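PDB 4Q1Z: putative lipoprotein from Bacteroides thetaiotaomicron, which is of unknown function, a two-domain protein of the DUF4876 family that is probably attached to the bacterial membrane as a lipoprotein. Local coordinates for residues V15-T20 with L96-Q101; N23-K28 with I71-N76; K28-K33 with K45-N50; T65-A70 with E77-G82. One frame throughout, in Å; residues are numbered along the deposited sequence.

Contact 1 of 4, residues V15-T20 with L96-Q101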
loop_
_atom_site.group_PDB
_atom_site.type_symbol
_atom_site.label_atom_id
_atom_site.label_comp_id
_atom_site.label_asym_id
_atom_site.label_seq_id
_atom_site.Cartn_x
_atom_site.Cartn_y
_atom_site.Cartn_z
ATOM N N VAL A 15 8.053 33.163 13.045
ATOM C CA VAL A 15 7.119 32.047 13.108
ATOM C C VAL A 15 7.801 30.900 13.858
ATOM O O VAL A 15 8.968 30.617 13.587
ATOM C CB VAL A 15 6.648 31.645 11.684
ATOM C CG1 VAL A 15 5.695 30.455 11.722
ATOM C CG2 VAL A 15 5.996 32.822 10.964
ATOM N N TYR A 16 7.096 30.281 14.833
ATOM C CA TYR A 16 7.592 29.144 15.623
ATOM C C TYR A 16 6.620 27.975 15.487
ATOM O O TYR A 16 5.436 28.111 15.803
ATOM C CB TYR A 16 7.789 29.502 17.110
ATOM C CG TYR A 16 8.490 30.823 17.356
ATOM C CD1 TYR A 16 9.874 30.888 17.490
ATOM C CD2 TYR A 16 7.769 32.005 17.470
ATOM C CE1 TYR A 16 10.525 32.099 17.711
ATOM C CE2 TYR A 16 8.406 33.222 17.689
ATOM C CZ TYR A 16 9.787 33.269 17.810
ATOM O OH TYR A 16 10.416 34.480 18.044
ATOM N N LEU A 17 7.120 26.837 15.003
ATOM C CA LEU A 17 6.305 25.669 14.791
ATOM C C LEU A 17 6.495 24.657 15.910
ATOM O O LEU A 17 7.575 24.077 16.072
ATOM C CB LEU A 17 6.594 25.016 13.423
ATOM C CG LEU A 17 6.712 25.919 12.191
ATOM C CD1 LEU A 17 7.004 25.103 10.987
ATOM C CD2 LEU A 17 5.441 26.691 11.946
ATOM N N ASP A 18 5.422 24.452 16.692
ATOM C CA ASP A 18 5.374 23.462 17.759
ATOM C C ASP A 18 4.916 22.190 17.098
ATOM O O ASP A 18 3.712 21.941 16.992
ATOM C CB ASP A 18 4.449 23.917 18.916
ATOM C CG ASP A 18 4.482 23.086 20.195
ATOM O OD1 ASP A 18 5.135 22.014 20.199
ATOM O OD2 ASP A 18 3.862 23.515 21.198
ATOM N N ILE A 19 5.888 21.443 16.549
ATOM C CA ILE A 19 5.652 20.198 15.840
ATOM C C ILE A 19 5.536 19.099 16.898
ATOM O O ILE A 19 6.379 18.990 17.789
ATOM C CB ILE A 19 6.691 19.924 14.719
ATOM C CG1 ILE A 19 6.759 21.144 13.762
ATOM C CG2 ILE A 19 6.293 18.670 13.937
ATOM C CD1 ILE A 19 7.906 21.231 12.825
ATOM N N THR A 20 4.417 18.360 16.830
ATOM C CA THR A 20 3.960 17.319 17.747
ATOM C C THR A 20 4.633 15.974 17.405
ATOM O O THR A 20 4.664 15.097 18.269
ATOM C CB THR A 20 2.408 17.301 17.700
ATOM O OG1 THR A 20 1.949 18.556 18.208
ATOM C CG2 THR A 20 1.778 16.202 18.529
ATOM N N LEU A 96 4.717 34.702 16.029
ATOM C CA LEU A 96 3.530 33.867 15.846
ATOM C C LEU A 96 3.861 32.398 16.081
ATOM O O LEU A 96 4.857 31.889 15.552
ATOM C CB LEU A 96 2.937 34.071 14.439
ATOM C CG LEU A 96 1.665 33.293 14.072
ATOM C CD1 LEU A 96 0.493 33.627 15.005
ATOM C CD2 LEU A 96 1.273 33.562 12.644
ATOM N N ASN A 97 3.009 31.726 16.881
ATOM C CA ASN A 97 3.165 30.319 17.228
ATOM C C ASN A 97 2.047 29.496 16.613
ATOM O O ASN A 97 0.865 29.813 16.796
ATOM C CB ASN A 97 3.212 30.128 18.735
ATOM C CG ASN A 97 4.313 30.908 19.406
ATOM O OD1 ASN A 97 5.490 30.541 19.329
ATOM N ND2 ASN A 97 3.954 32.004 20.085
ATOM N N ILE A 98 2.438 28.462 15.841
ATOM C CA ILE A 98 1.546 27.512 15.165
ATOM C C ILE A 98 1.768 26.139 15.725
ATOM O O ILE A 98 2.891 25.645 15.720
ATOM C CB ILE A 98 1.712 27.457 13.608
ATOM C CG1 ILE A 98 2.222 28.776 12.943
ATOM C CG2 ILE A 98 0.486 26.841 12.928
ATOM C CD1 ILE A 98 1.232 29.872 12.786
ATOM N N GLU A 99 0.696 25.495 16.156
ATOM C CA GLU A 99 0.746 24.111 16.606
ATOM C C GLU A 99 0.617 23.236 15.389
ATOM O O GLU A 99 -0.359 23.358 14.655
ATOM C CB GLU A 99 -0.374 23.851 17.595
ATOM C CG GLU A 99 -0.235 22.556 18.359
ATOM C CD GLU A 99 -1.372 22.426 19.338
ATOM O OE1 GLU A 99 -1.598 23.376 20.128
ATOM O OE2 GLU A 99 -2.093 21.408 19.247
ATOM N N VAL A 100 1.627 22.395 15.139
ATOM C CA VAL A 100 1.707 21.540 13.952
ATOM C C VAL A 100 1.604 20.078 14.389
ATOM O O VAL A 100 2.502 19.566 15.060
ATOM C CB VAL A 100 3.005 21.833 13.132
ATOM C CG1 VAL A 100 3.126 20.899 11.926
ATOM C CG2 VAL A 100 3.054 23.290 12.687
ATOM N N GLN A 101 0.510 19.407 14.019
ATOM C CA GLN A 101 0.307 18.013 14.408
ATOM C C GLN A 101 0.610 17.098 13.236
ATOM O O GLN A 101 0.525 17.520 12.088
ATOM C CB GLN A 101 -1.105 17.797 14.957
ATOM C CG GLN A 101 -1.389 18.656 16.221
ATOM C CD GLN A 101 -2.001 17.890 17.385
ATOM O OE1 GLN A 101 -1.815 16.664 17.546
ATOM N NE2 GLN A 101 -2.727 18.612 18.243
#

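Contact 2 of 4, residues N23-K28 with I71-N76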
loop_
_atom_site.group_PDB
_atom_site.type_symbol
_atom_site.label_atom_id
_atom_site.label_comp_id
_atom_site.label_asym_id
_atom_site.label_seq_id
_atom_site.Cartn_x
_atom_site.Cartn_y
_atom_site.Cartn_z
ATOM N N ASN A 23 11.233 13.032 17.473
ATOM C CA ASN A 23 12.523 12.645 16.885
ATOM C C ASN A 23 12.580 12.914 15.384
ATOM O O ASN A 23 12.980 12.030 14.621
ATOM C CB ASN A 23 12.820 11.161 17.167
ATOM C CG ASN A 23 12.803 10.787 18.627
ATOM O OD1 ASN A 23 13.590 11.290 19.432
ATOM N ND2 ASN A 23 11.918 9.872 18.997
ATOM N N ILE A 24 12.182 14.130 14.963
ATOM C CA ILE A 24 12.165 14.529 13.552
ATOM C C ILE A 24 13.593 14.525 12.980
ATOM O O ILE A 24 14.506 15.082 13.596
ATOM C CB ILE A 24 11.476 15.910 13.385
ATOM C CG1 ILE A 24 10.002 15.838 13.811
ATOM C CG2 ILE A 24 11.635 16.485 11.947
ATOM C CD1 ILE A 24 9.465 17.132 14.178
ATOM N N SER A 25 13.772 13.888 11.810
ATOM C CA SER A 25 15.055 13.802 11.110
ATOM C C SER A 25 15.115 14.800 9.933
ATOM O O SER A 25 16.173 15.377 9.667
ATOM C CB SER A 25 15.281 12.379 10.607
ATOM O OG SER A 25 16.653 12.024 10.630
ATOM N N THR A 26 13.981 14.989 9.229
ATOM C CA THR A 26 13.840 15.861 8.058
ATOM C C THR A 26 12.496 16.559 8.040
ATOM O O THR A 26 11.493 15.967 8.448
ATOM C CB THR A 26 13.940 15.029 6.732
ATOM O OG1 THR A 26 14.790 13.892 6.875
ATOM C CG2 THR A 26 14.357 15.860 5.525
ATOM N N LEU A 27 12.465 17.789 7.499
ATOM C CA LEU A 27 11.246 18.533 7.215
ATOM C C LEU A 27 11.203 18.709 5.679
ATOM O O LEU A 27 11.882 19.583 5.108
ATOM C CB LEU A 27 11.152 19.852 7.996
ATOM C CG LEU A 27 11.003 19.732 9.502
ATOM C CD1 LEU A 27 11.175 21.062 10.147
ATOM C CD2 LEU A 27 9.674 19.126 9.888
ATOM N N LYS A 28 10.470 17.781 5.013
ATOM C CA LYS A 28 10.336 17.661 3.551
ATOM C C LYS A 28 9.094 18.405 2.991
ATOM O O LYS A 28 7.979 18.221 3.486
ATOM C CB LYS A 28 10.274 16.169 3.192
ATOM C CG LYS A 28 10.040 15.877 1.722
ATOM C CD LYS A 28 9.812 14.386 1.458
ATOM C CE LYS A 28 9.293 14.140 0.060
ATOM N NZ LYS A 28 10.211 14.649 -0.999
ATOM N N ILE A 71 9.987 13.276 8.559
ATOM C CA ILE A 71 10.504 11.909 8.593
ATOM C C ILE A 71 11.242 11.778 9.923
ATOM O O ILE A 71 12.077 12.629 10.218
ATOM C CB ILE A 71 11.380 11.558 7.350
ATOM C CG1 ILE A 71 10.525 11.507 6.069
ATOM C CG2 ILE A 71 12.094 10.207 7.532
ATOM C CD1 ILE A 71 10.481 12.777 5.295
ATOM N N ASP A 72 10.895 10.781 10.757
ATOM C CA ASP A 72 11.562 10.647 12.048
ATOM C C ASP A 72 12.850 9.804 11.910
ATOM O O ASP A 72 13.208 9.401 10.795
ATOM C CB ASP A 72 10.614 10.164 13.179
ATOM C CG ASP A 72 10.177 8.707 13.295
ATOM O OD1 ASP A 72 10.624 7.877 12.477
ATOM O OD2 ASP A 72 9.406 8.396 14.232
ATOM N N THR A 73 13.581 9.608 13.030
ATOM C CA THR A 73 14.868 8.902 13.058
ATOM C C THR A 73 14.755 7.428 12.662
ATOM O O THR A 73 15.771 6.837 12.290
ATOM C CB THR A 73 15.525 9.038 14.422
ATOM O OG1 THR A 73 14.569 8.766 15.450
ATOM C CG2 THR A 73 16.153 10.405 14.623
ATOM N N GLU A 74 13.529 6.856 12.709
ATOM C CA GLU A 74 13.228 5.464 12.369
ATOM C C GLU A 74 12.624 5.349 10.957
ATOM O O GLU A 74 12.051 4.298 10.613
ATOM C CB GLU A 74 12.271 4.851 13.415
ATOM C CG GLU A 74 12.930 4.485 14.736
ATOM C CD GLU A 74 12.014 4.653 15.930
ATOM O OE1 GLU A 74 11.724 5.817 16.293
ATOM O OE2 GLU A 74 11.576 3.625 16.494
ATOM N N ASN A 75 12.778 6.430 10.138
ATOM C CA ASN A 75 12.297 6.525 8.754
ATOM C C ASN A 75 10.743 6.413 8.687
ATOM O O ASN A 75 10.188 5.906 7.700
ATOM C CB ASN A 75 12.990 5.487 7.828
ATOM C CG ASN A 75 14.508 5.551 7.807
ATOM O OD1 ASN A 75 15.118 6.585 7.504
ATOM N ND2 ASN A 75 15.153 4.423 8.084
ATOM N N ASN A 76 10.032 6.918 9.727
ATOM C CA ASN A 76 8.568 6.932 9.707
ATOM C C ASN A 76 8.150 8.227 9.046
ATOM O O ASN A 76 8.734 9.266 9.326
ATOM C CB ASN A 76 7.939 6.798 11.089
ATOM C CG ASN A 76 8.211 5.495 11.757
ATOM O OD1 ASN A 76 8.006 4.411 11.191
ATOM N ND2 ASN A 76 8.696 5.582 12.978
#

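Contact 3 of 4, residues K28-K33 with K45-N50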
loop_
_atom_site.group_PDB
_atom_site.type_symbol
_atom_site.label_atom_id
_atom_site.label_comp_id
_atom_site.label_asym_id
_atom_site.label_seq_id
_atom_site.Cartn_x
_atom_site.Cartn_y
_atom_site.Cartn_z
ATOM N N LYS A 28 10.470 17.781 5.013
ATOM C CA LYS A 28 10.336 17.661 3.551
ATOM C C LYS A 28 9.094 18.405 2.991
ATOM O O LYS A 28 7.979 18.221 3.486
ATOM C CB LYS A 28 10.274 16.169 3.192
ATOM C CG LYS A 28 10.040 15.877 1.722
ATOM C CD LYS A 28 9.812 14.386 1.458
ATOM C CE LYS A 28 9.293 14.140 0.060
ATOM N NZ LYS A 28 10.211 14.649 -0.999
ATOM N N ASP A 29 9.311 19.242 1.949
ATOM C CA ASP A 29 8.289 20.014 1.210
ATOM C C ASP A 29 7.352 20.850 2.163
ATOM O O ASP A 29 6.180 21.130 1.841
ATOM C CB ASP A 29 7.469 19.060 0.285
ATOM C CG ASP A 29 8.279 18.152 -0.661
ATOM O OD1 ASP A 29 9.313 18.625 -1.212
ATOM O OD2 ASP A 29 7.845 16.991 -0.893
ATOM N N LEU A 30 7.929 21.312 3.301
ATOM C CA LEU A 30 7.230 22.064 4.335
ATOM C C LEU A 30 7.133 23.548 3.969
ATOM O O LEU A 30 8.133 24.192 3.647
ATOM C CB LEU A 30 7.922 21.851 5.710
ATOM C CG LEU A 30 7.254 22.425 6.968
ATOM C CD1 LEU A 30 5.912 21.786 7.217
ATOM C CD2 LEU A 30 8.125 22.224 8.178
ATOM N N THR A 31 5.910 24.086 4.040
ATOM C CA THR A 31 5.625 25.476 3.723
ATOM C C THR A 31 4.745 26.166 4.767
ATOM O O THR A 31 3.953 25.536 5.476
ATOM C CB THR A 31 4.949 25.586 2.353
ATOM O OG1 THR A 31 3.887 24.625 2.259
ATOM C CG2 THR A 31 5.939 25.451 1.185
ATOM N N VAL A 32 4.902 27.485 4.833
ATOM C CA VAL A 32 4.119 28.397 5.642
ATOM C C VAL A 32 3.505 29.377 4.658
ATOM O O VAL A 32 4.222 30.172 4.059
ATOM C CB VAL A 32 4.920 29.082 6.786
ATOM C CG1 VAL A 32 4.097 30.169 7.452
ATOM C CG2 VAL A 32 5.342 28.058 7.827
ATOM N N LYS A 33 2.196 29.242 4.423
ATOM C CA LYS A 33 1.406 30.102 3.542
ATOM C C LYS A 33 0.696 31.174 4.395
ATOM O O LYS A 33 0.197 30.854 5.480
ATOM C CB LYS A 33 0.374 29.279 2.727
ATOM C CG LYS A 33 0.937 28.369 1.629
ATOM C CD LYS A 33 -0.137 27.393 1.080
ATOM C CE LYS A 33 0.380 26.406 0.036
ATOM N NZ LYS A 33 -0.417 25.135 -0.028
ATOM N N LYS A 45 6.260 30.526 2.128
ATOM C CA LYS A 45 7.634 30.504 2.623
ATOM C C LYS A 45 8.090 29.066 2.869
ATOM O O LYS A 45 7.371 28.300 3.491
ATOM C CB LYS A 45 7.731 31.353 3.908
ATOM C CG LYS A 45 9.115 31.462 4.537
ATOM C CD LYS A 45 9.907 32.654 4.047
ATOM C CE LYS A 45 11.268 32.698 4.690
ATOM N NZ LYS A 45 12.102 31.504 4.364
ATOM N N GLU A 46 9.282 28.707 2.369
ATOM C CA GLU A 46 9.887 27.388 2.553
ATOM C C GLU A 46 10.427 27.263 3.978
ATOM O O GLU A 46 10.971 28.231 4.517
ATOM C CB GLU A 46 11.003 27.156 1.537
ATOM C CG GLU A 46 10.623 26.226 0.408
ATOM C CD GLU A 46 11.812 25.427 -0.085
ATOM O OE1 GLU A 46 12.512 25.908 -1.006
ATOM O OE2 GLU A 46 12.078 24.346 0.492
ATOM N N VAL A 47 10.257 26.078 4.599
ATOM C CA VAL A 47 10.662 25.868 5.989
ATOM C C VAL A 47 11.480 24.576 6.118
ATOM O O VAL A 47 11.058 23.530 5.627
ATOM C CB VAL A 47 9.413 25.846 6.932
ATOM C CG1 VAL A 47 9.827 25.780 8.390
ATOM C CG2 VAL A 47 8.508 27.048 6.700
ATOM N N THR A 48 12.623 24.639 6.814
ATOM C CA THR A 48 13.451 23.459 7.063
ATOM C C THR A 48 13.702 23.257 8.540
ATOM O O THR A 48 14.174 22.189 8.924
ATOM C CB THR A 48 14.772 23.527 6.328
ATOM O OG1 THR A 48 15.374 24.812 6.529
ATOM C CG2 THR A 48 14.635 23.166 4.874
ATOM N N ASP A 49 13.390 24.258 9.377
ATOM C CA ASP A 49 13.609 24.127 10.812
ATOM C C ASP A 49 12.334 24.402 11.601
ATOM O O ASP A 49 11.303 24.680 10.999
ATOM C CB ASP A 49 14.745 25.054 11.261
ATOM C CG ASP A 49 15.717 24.402 12.227
ATOM O OD1 ASP A 49 15.347 23.357 12.843
ATOM O OD2 ASP A 49 16.829 24.946 12.401
ATOM N N ASN A 50 12.398 24.300 12.945
ATOM C CA ASN A 50 11.285 24.558 13.860
ATOM C C ASN A 50 10.873 26.040 13.878
ATOM O O ASN A 50 9.737 26.347 14.229
ATOM C CB ASN A 50 11.655 24.112 15.264
ATOM C CG ASN A 50 11.461 22.638 15.477
ATOM O OD1 ASN A 50 10.435 22.200 16.013
ATOM N ND2 ASN A 50 12.432 21.835 15.048
#

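Contact 4 of 4, residues T65-A70 with E77-G82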
loop_
_atom_site.group_PDB
_atom_site.type_symbol
_atom_site.label_atom_id
_atom_site.label_comp_id
_atom_site.label_asym_id
_atom_site.label_seq_id
_atom_site.Cartn_x
_atom_site.Cartn_y
_atom_site.Cartn_z
ATOM N N THR A 65 -1.207 29.027 7.359
ATOM C CA THR A 65 -1.301 27.563 7.264
ATOM C C THR A 65 0.078 26.938 7.048
ATOM O O THR A 65 0.897 27.467 6.285
ATOM C CB THR A 65 -2.274 27.142 6.153
ATOM O OG1 THR A 65 -2.037 27.956 5.011
ATOM C CG2 THR A 65 -3.723 27.297 6.556
ATOM N N VAL A 66 0.320 25.814 7.749
ATOM C CA VAL A 66 1.542 25.007 7.713
ATOM C C VAL A 66 1.186 23.646 7.149
ATOM O O VAL A 66 0.184 23.074 7.559
ATOM C CB VAL A 66 2.226 24.884 9.106
ATOM C CG1 VAL A 66 3.527 24.082 9.027
ATOM C CG2 VAL A 66 2.472 26.249 9.735
ATOM N N SER A 67 1.971 23.157 6.168
ATOM C CA SER A 67 1.789 21.853 5.520
ATOM C C SER A 67 3.104 21.348 4.924
ATOM O O SER A 67 3.870 22.104 4.321
ATOM C CB SER A 67 0.714 21.914 4.439
ATOM O OG SER A 67 0.442 20.626 3.912
ATOM N N GLY A 68 3.337 20.060 5.102
ATOM C CA GLY A 68 4.541 19.389 4.643
ATOM C C GLY A 68 4.666 18.019 5.253
ATOM O O GLY A 68 3.692 17.488 5.802
ATOM N N THR A 69 5.877 17.457 5.183
ATOM C CA THR A 69 6.166 16.099 5.648
ATOM C C THR A 69 7.377 16.077 6.583
ATOM O O THR A 69 8.388 16.723 6.320
ATOM C CB THR A 69 6.331 15.145 4.417
ATOM O OG1 THR A 69 5.038 14.902 3.874
ATOM C CG2 THR A 69 6.943 13.787 4.759
ATOM N N ALA A 70 7.258 15.304 7.670
ATOM C CA ALA A 70 8.340 15.060 8.604
ATOM C C ALA A 70 8.688 13.583 8.564
ATOM O O ALA A 70 7.794 12.741 8.468
ATOM C CB ALA A 70 7.946 15.488 10.002
ATOM N N GLU A 77 7.196 8.171 8.140
ATOM C CA GLU A 77 6.757 9.351 7.430
ATOM C C GLU A 77 5.496 9.885 8.054
ATOM O O GLU A 77 4.622 9.107 8.449
ATOM C CB GLU A 77 6.549 9.042 5.958
ATOM C CG GLU A 77 6.462 10.282 5.089
ATOM C CD GLU A 77 5.856 10.076 3.717
ATOM O OE1 GLU A 77 6.149 9.032 3.091
ATOM O OE2 GLU A 77 5.085 10.958 3.272
ATOM N N TYR A 78 5.421 11.222 8.172
ATOM C CA TYR A 78 4.294 11.933 8.742
ATOM C C TYR A 78 3.847 13.067 7.855
ATOM O O TYR A 78 4.673 13.858 7.407
ATOM C CB TYR A 78 4.633 12.521 10.141
ATOM C CG TYR A 78 5.124 11.520 11.162
ATOM C CD1 TYR A 78 6.454 11.106 11.177
ATOM C CD2 TYR A 78 4.277 11.037 12.157
ATOM C CE1 TYR A 78 6.916 10.197 12.124
ATOM C CE2 TYR A 78 4.733 10.138 13.120
ATOM C CZ TYR A 78 6.054 9.716 13.094
ATOM O OH TYR A 78 6.516 8.812 14.019
ATOM N N TYR A 79 2.539 13.195 7.654
ATOM C CA TYR A 79 1.967 14.348 6.988
ATOM C C TYR A 79 1.647 15.326 8.116
ATOM O O TYR A 79 0.882 15.007 9.042
ATOM C CB TYR A 79 0.752 13.990 6.110
ATOM C CG TYR A 79 0.142 15.214 5.459
ATOM C CD1 TYR A 79 0.882 16.009 4.583
ATOM C CD2 TYR A 79 -1.153 15.616 5.765
ATOM C CE1 TYR A 79 0.335 17.154 4.010
ATOM C CE2 TYR A 79 -1.710 16.760 5.197
ATOM C CZ TYR A 79 -0.957 17.535 4.336
ATOM O OH TYR A 79 -1.520 18.664 3.804
ATOM N N ILE A 80 2.337 16.469 8.118
ATOM C CA ILE A 80 2.181 17.425 9.215
ATOM C C ILE A 80 1.369 18.623 8.735
ATOM O O ILE A 80 1.452 19.004 7.570
ATOM C CB ILE A 80 3.567 17.780 9.836
ATOM C CG1 ILE A 80 4.520 18.487 8.827
ATOM C CG2 ILE A 80 4.215 16.503 10.418
ATOM C CD1 ILE A 80 5.861 18.943 9.366
ATOM N N ASN A 81 0.511 19.153 9.612
ATOM C CA ASN A 81 -0.395 20.251 9.285
ATOM C C ASN A 81 -0.694 21.115 10.505
ATOM O O ASN A 81 -0.722 20.624 11.626
ATOM C CB ASN A 81 -1.716 19.700 8.694
ATOM C CG ASN A 81 -2.189 20.417 7.451
ATOM O OD1 ASN A 81 -2.329 21.650 7.419
ATOM N ND2 ASN A 81 -2.475 19.661 6.396
ATOM N N GLY A 82 -0.941 22.388 10.266
ATOM C CA GLY A 82 -1.264 23.345 11.307
ATOM C C GLY A 82 -1.781 24.639 10.735
ATOM O O GLY A 82 -1.630 24.891 9.543
#

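Contact 1 of 4, residues V15-T20 with L96-Q101
Val15 to Ile19 pair with Leu96 to Val100 as neighbouring parallel strands, the one parallel pairing in a mixed seven-stranded sheet of the N-terminal domain. Strand 11-19 is hydrogen-bonded on its other border to strand 51-57, through Val15 with Val52. Tyr16 N gives to Leu96 O (2.8 Å), Ile98 N to Tyr16 O, Asp18 N to Ile98 O, Val100 N to Asp18 O and Thr20 N to Val100 O; the Val100 N-H comes in above the plane of the Asp18 carbonyl, 42° out of it. The tight face carries Val15, Leu17, Ile19, Leu96, Ile98 and Val100. CG1 of Ile98 is shared between Val15 CG1 and Leu17 CD2, each 4.0 Å from it, and the Leu17 and Ile98 side chains run side by side in the same direction. Val100 is flanked likewise: its CG2 meets Leu17 CB, and its CB lies 3.9 Å from Ile19 CG1. Val66 of strand 60-72 packs against Leu17, Ile98 and Val100 on this side. The other face, with Tyr16, Asp18, Asn97 and Glu99, is exposed to solvent, and few side-chain atoms meet across it. Asp18 and Glu99 stand next to each other there, with Asp18 OD2 5.6 Å from Glu99 OE1, a pair of like charges that probably repel mildly. The Tyr16 ring and the Asn97 amide are inclined by 26° to each other; chi1 (-57°) puts CG of Asn97 anti to its carbonyl carbon, beside the backbone N, and the amide oxygen OD1 beyond it lies 3.3 Å from Tyr16 CD2.

Contact 2 of 4, residues N23-K28 with I71-N76
The backbones of Ser25 and Thr26 both face Ile71 in an antiparallel pairing, and Ile71 O takes both N-H groups in its carbonyl plane, from Ser25 N at 2.6 Å and from Thr26 N at 3.2 Å. Ile71 N returns a bond to Thr26 O, while beyond the bulge Thr73 N reaches Asn23 O at 3.0 Å with a bent N-H...O angle of 131°. The Ile71 side chain lies alongside that of Thr26, its CB near Thr26 OG1, and its CD1 touches Lys28 CB at 4.0 Å. The lysine's amino end turns elsewhere, to a salt bridge with Asp140. Across the pairing, at its Asn23 end, Thr73 OG1 sits between its own backbone N and carbonyl carbon (chi1 47°), where it comes 3.4 Å from Asn23 CB. Asp72 organises the turn. Its OD1 is gripped from opposite faces of the carboxylate by Glu74 N and by Asn76 N, at 3.1 and 3.0 Å; OD2 receives Asn76 ND2 on its syn side and also bonds Tyr78 OH. An alanine here would probably leave the N-H groups of Glu74 and Asn76 without OD1, Asn76 ND2 and the Tyr78 hydroxyl without OD2, and the turn freer to move. The Asn76 amide also meets a bound triethylene glycol, probably from the crystallisation liquor. The whole combines a classic beta bulge with a type I turn from Asp72 to Asn75, overlaid at its start by an Asx turn of Asp72 OD1 with Glu74 N.

Contact 3 of 4, residues K28-K33 with K45-N50
Lys45 N to Val32 O, at 2.8 Å, is the shortest hydrogen bond across this antiparallel pairing, part of the beta hairpin formed by strands 24-35 and 43-46. Val32 N gives back to Lys45 O, and Val47 N closes on Leu30 O at 3.0 Å. Lys45 O also lies 3.3 Å from Thr31 CA in a CA-H...O contact. Thr31 stands opposite Glu46 on the other face from Val32, and its OG1 bonds Ser67 O of strand 60-72, the next strand of the sheet. Val47 is the apolar centre and presents a different branch to each partner. Leu30 CG is anti to its backbone N (chi1 -173°), and beyond it the CD2 methyl meets Val47 CG1 at 3.9 Å; Leu30 also packs against Val66. An alanine in place of Leu30 would probably open a gap beside Val47 CG1 and leave that methyl without its leucine neighbour. On the other branch, Val47 CG2 meets Val32 CG2, the two methyls 3.5 Å apart.

Contact 4 of 4, residues T65-A70 with E77-G82
Backbone bonds run in pairs between Val66 and Gly82, Gly68 and Ile80, and Ala70 and Tyr78. The Val66 N-H points almost straight at Gly82 O (2.8 Å, 176° at the hydrogen) although it stands above that carbonyl's plane; Gly68 N to Ile80 O is the long one at 3.3 Å. In the intervening pairs, CA-H groups approach carbonyl oxygens, as Thr69 CA does Tyr78 O at 3.2 Å. Of the side-chain polar contacts, the hydroxyl of Tyr79 gives a hydrogen bond to Ser67 OG at 2.8 Å. Chi1 (178°) puts Tyr79 CG anti to the backbone N; beyond it the ring reaches across, with CD1 3.4 Å from Gly68 O. Outside the pair, Glu362 OE1 bonds Ser67 OG and Glu361 N bonds Tyr79 OH. These strands, 60-72 and 77-89, form a beta hairpin in the middle of the seven-stranded sheet, bordered by strand 24-35 on one side and 95-105 on the other. Apolar contact falls on the face of Val66, Ala70 and Ile80, where Ala70 CB meets Ile80 CG2 at 3.9 Å. On the opposite face, the Thr69 and Glu77 side chains cross, Thr69 CG2 touching Glu77 CG at 3.6 Å. Side-chain carbons also rest on backbone oxygens: Ile80 CG1 lies 3.3 Å from Gly68 O, and Tyr78 turns a ring edge to Ala70 O, which lies near the ring plane.

How the contacts relate
All four contacts belong to one sheet of the N-terminal domain. Contacts 3 and 4, with centres about 9 Å apart, are bonded at the border of strands 24-35 and 60-72, where Thr31 N lies 2.9 Å from Ser67 O. Contact 2 continues that border toward the turn and shares Lys28 with contact 3; its Leu27 CD2 is 3.9 Å from Ile80 CD1 of contact 4, and the side chains of Asp72 and Tyr78 both lie about 4 Å from the triethylene glycol. Contact 1 adjoins contact 4 through Gln101 N and Asn81 O, 3.0 Å apart. It reaches contact 3 where Leu17 CD1 lies 3.9 Å from Val47 CG1, and contact 2 where Ile19 CG2 meets Ile24 CD1 at 3.5 Å.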